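Local coordinates for protein lysine-sensitive aspartokinase 3 (Escherichia coli, PDB 2J0W) that phosphorylates the side-chain carboxylate of L-aspartate with ATP, the first step of lysine biosynthesis from aspartate, and is feedback-inhibited by lysine, at residues T96-A101 / T111-S116. Residues are numbered along the deposited sequence; the frame is centred on the assembly and turned at random.
Sequences TVLAEA and TDELVS
L98 and L114 have the nearest CA atoms, 6.6 Å apart, where segments 96-101 and 111-116 run antiparallel, the axes of these segments 10.2 Å apart and their N-to-C directions at 152°; they belong to helices 82-102 and 108-131, successive helices of the amino acid kinase domain that form a helical hairpin. The contact is apolar and small, with 154 Å² buried in all and no hydrogen bond across it. The two leucines lie alongside with their ends pointing opposite ways, each methyl end beside the base of the other residue. With CG turned away from the backbone N (chi1 -168°), L114 sends CD1 across to L98 CB at 3.9 Å and to the backbone N of A99 at 4.0 Å. In return L98 CD1 comes to 4.0 Å from L114 CA, while the same methyl flanks E113 CG. L98 also packs on L110 and H117 of helix 108-131. Beyond this seam, L114 touches L48 of helix 44-51, and its side chain lies about 12 Å from the bound aspartate. The carboxylate of E113 turns to T193, whose OG1 hydrogen-bonds OE1. One turn on, S116 OG donates to E113 O at 2.6 Å, from above the carbonyl plane.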
ATOM      1  N   THR A  96      19.097   6.030  42.960  1.00 39.05           N
ATOM      2  CA  THR A  96      19.797   4.869  43.463  1.00 39.54           C
ATOM      3  C   THR A  96      18.829   3.798  43.948  1.00 40.60           C
ATOM      4  O   THR A  96      18.920   2.647  43.524  1.00 38.25           O
ATOM      5  CB  THR A  96      20.752   5.271  44.597  1.00 47.36           C
ATOM      6  OG1 THR A  96      21.685   6.238  44.095  1.00 46.78           O
ATOM      7  CG2 THR A  96      21.513   4.052  45.131  1.00 33.33           C
ATOM      8  N   VAL A  97      17.881   4.156  44.812  1.00 44.55           N
ATOM      9  CA  VAL A  97      16.950   3.136  45.304  1.00 45.41           C
ATOM     10  C   VAL A  97      16.125   2.545  44.172  1.00 47.22           C
ATOM     11  O   VAL A  97      15.873   1.338  44.157  1.00 51.59           O
ATOM     12  CB  VAL A  97      15.980   3.665  46.394  1.00 46.26           C
ATOM     13  CG1 VAL A  97      15.394   2.472  47.173  1.00 45.11           C
ATOM     14  CG2 VAL A  97      16.704   4.606  47.338  1.00 46.18           C
ATOM     15  N   LEU A  98      15.701   3.380  43.226  1.00 46.76           N
ATOM     16  CA  LEU A  98      14.922   2.881  42.093  1.00 48.78           C
ATOM     17  C   LEU A  98      15.776   1.912  41.271  1.00 49.35           C
ATOM     18  O   LEU A  98      15.296   0.858  40.831  1.00 47.73           O
ATOM     19  CB  LEU A  98      14.437   4.041  41.202  1.00 46.58           C
ATOM     20  CG  LEU A  98      13.384   4.951  41.849  1.00 48.00           C
ATOM     21  CD1 LEU A  98      13.033   6.090  40.920  1.00 53.93           C
ATOM     22  CD2 LEU A  98      12.137   4.143  42.179  1.00 48.18           C
ATOM     23  N   ALA A  99      17.045   2.261  41.071  1.00 49.03           N
ATOM     24  CA  ALA A  99      17.928   1.394  40.309  1.00 49.06           C
ATOM     25  C   ALA A  99      18.039   0.057  41.033  1.00 50.47           C
ATOM     26  O   ALA A  99      18.172  -0.990  40.399  1.00 50.10           O
ATOM     27  CB  ALA A  99      19.291   2.027  40.159  1.00 46.38           C
ATOM     28  N   GLU A 100      17.975   0.088  42.362  1.00 52.26           N
ATOM     29  CA  GLU A 100      18.059  -1.151  43.130  1.00 56.27           C
ATOM     30  C   GLU A 100      16.807  -1.980  42.912  1.00 54.68           C
ATOM     31  O   GLU A 100      16.863  -3.213  42.892  1.00 56.32           O
ATOM     32  CB  GLU A 100      18.225  -0.881  44.627  1.00 63.71           C
ATOM     33  CG  GLU A 100      17.963  -2.124  45.478  1.00 79.74           C
ATOM     34  CD  GLU A 100      18.403  -1.965  46.922  1.00 95.29           C
ATOM     35  OE1 GLU A 100      18.314  -0.835  47.452  1.00104.76           O
ATOM     36  OE2 GLU A 100      18.827  -2.975  47.530  1.00 97.85           O
ATOM     37  N   ALA A 101      15.679  -1.300  42.745  1.00 49.14           N
ATOM     38  CA  ALA A 101      14.422  -2.000  42.522  1.00 48.60           C
ATOM     39  C   ALA A 101      14.393  -2.561  41.117  1.00 48.92           C
ATOM     40  O   ALA A 101      13.937  -3.693  40.902  1.00 50.82           O
ATOM     41  CB  ALA A 101      13.246  -1.064  42.735  1.00 52.55           C
ATOM     42  N   THR A 111      10.477   2.531  34.581  1.00 33.48           N
ATOM     43  CA  THR A 111      11.430   3.191  33.698  1.00 35.74           C
ATOM     44  C   THR A 111      11.080   4.680  33.482  1.00 37.77           C
ATOM     45  O   THR A 111      11.944   5.559  33.600  1.00 33.35           O
ATOM     46  CB  THR A 111      11.477   2.459  32.355  1.00 39.78           C
ATOM     47  OG1 THR A 111      12.183   1.218  32.513  1.00 38.96           O
ATOM     48  CG2 THR A 111      12.166   3.321  31.299  1.00 46.83           C
ATOM     49  N   ASP A 112       9.812   4.962  33.183  1.00 38.31           N
ATOM     50  CA  ASP A 112       9.376   6.340  32.978  1.00 41.70           C
ATOM     51  C   ASP A 112       9.634   7.147  34.245  1.00 41.70           C
ATOM     52  O   ASP A 112      10.063   8.299  34.182  1.00 40.59           O
ATOM     53  CB  ASP A 112       7.879   6.401  32.627  1.00 40.14           C
ATOM     54  CG  ASP A 112       7.618   6.390  31.122  1.00 43.79           C
ATOM     55  OD1 ASP A 112       8.535   6.040  30.352  1.00 36.73           O
ATOM     56  OD2 ASP A 112       6.487   6.722  30.704  1.00 48.35           O
ATOM     57  N   GLU A 113       9.374   6.532  35.398  1.00 43.30           N
ATOM     58  CA  GLU A 113       9.558   7.212  36.679  1.00 41.05           C
ATOM     59  C   GLU A 113      11.020   7.469  37.007  1.00 40.64           C
ATOM     60  O   GLU A 113      11.374   8.510  37.554  1.00 39.10           O
ATOM     61  CB  GLU A 113       8.939   6.398  37.806  1.00 37.35           C
ATOM     62  CG  GLU A 113       9.282   6.943  39.194  1.00 44.52           C
ATOM     63  CD  GLU A 113       8.859   8.387  39.398  1.00 46.89           C
ATOM     64  OE1 GLU A 113       7.697   8.726  39.086  1.00 51.28           O
ATOM     65  OE2 GLU A 113       9.687   9.182  39.888  1.00 54.20           O
ATOM     66  N   LEU A 114      11.873   6.509  36.687  1.00 39.61           N
ATOM     67  CA  LEU A 114      13.283   6.670  36.966  1.00 34.02           C
ATOM     68  C   LEU A 114      13.882   7.599  35.920  1.00 31.36           C
ATOM     69  O   LEU A 114      14.645   8.504  36.246  1.00 31.20           O
ATOM     70  CB  LEU A 114      13.967   5.307  36.923  1.00 38.95           C
ATOM     71  CG  LEU A 114      15.389   5.230  37.458  1.00 43.48           C
ATOM     72  CD1 LEU A 114      15.799   3.775  37.528  1.00 51.40           C
ATOM     73  CD2 LEU A 114      16.323   6.005  36.567  1.00 41.13           C
ATOM     74  N   VAL A 115      13.539   7.389  34.656  1.00 28.42           N
ATOM     75  CA  VAL A 115      14.122   8.237  33.628  1.00 30.38           C
ATOM     76  C   VAL A 115      13.681   9.681  33.738  1.00 29.78           C
ATOM     77  O   VAL A 115      14.391  10.576  33.318  1.00 36.37           O
ATOM     78  CB  VAL A 115      13.815   7.730  32.209  1.00 33.04           C
ATOM     79  CG1 VAL A 115      14.138   8.819  31.205  1.00 32.08           C
ATOM     80  CG2 VAL A 115      14.655   6.482  31.896  1.00 24.90           C
ATOM     81  N   SER A 116      12.520   9.919  34.315  1.00 32.24           N
ATOM     82  CA  SER A 116      12.037  11.278  34.439  1.00 39.37           C
ATOM     83  C   SER A 116      13.043  12.145  35.206  1.00 44.27           C
ATOM     84  O   SER A 116      13.199  13.338  34.915  1.00 49.25           O
ATOM     85  CB  SER A 116      10.699  11.272  35.157  1.00 36.59           C
ATOM     86  OG  SER A 116      10.878  10.781  36.464  1.00 39.20           O
TER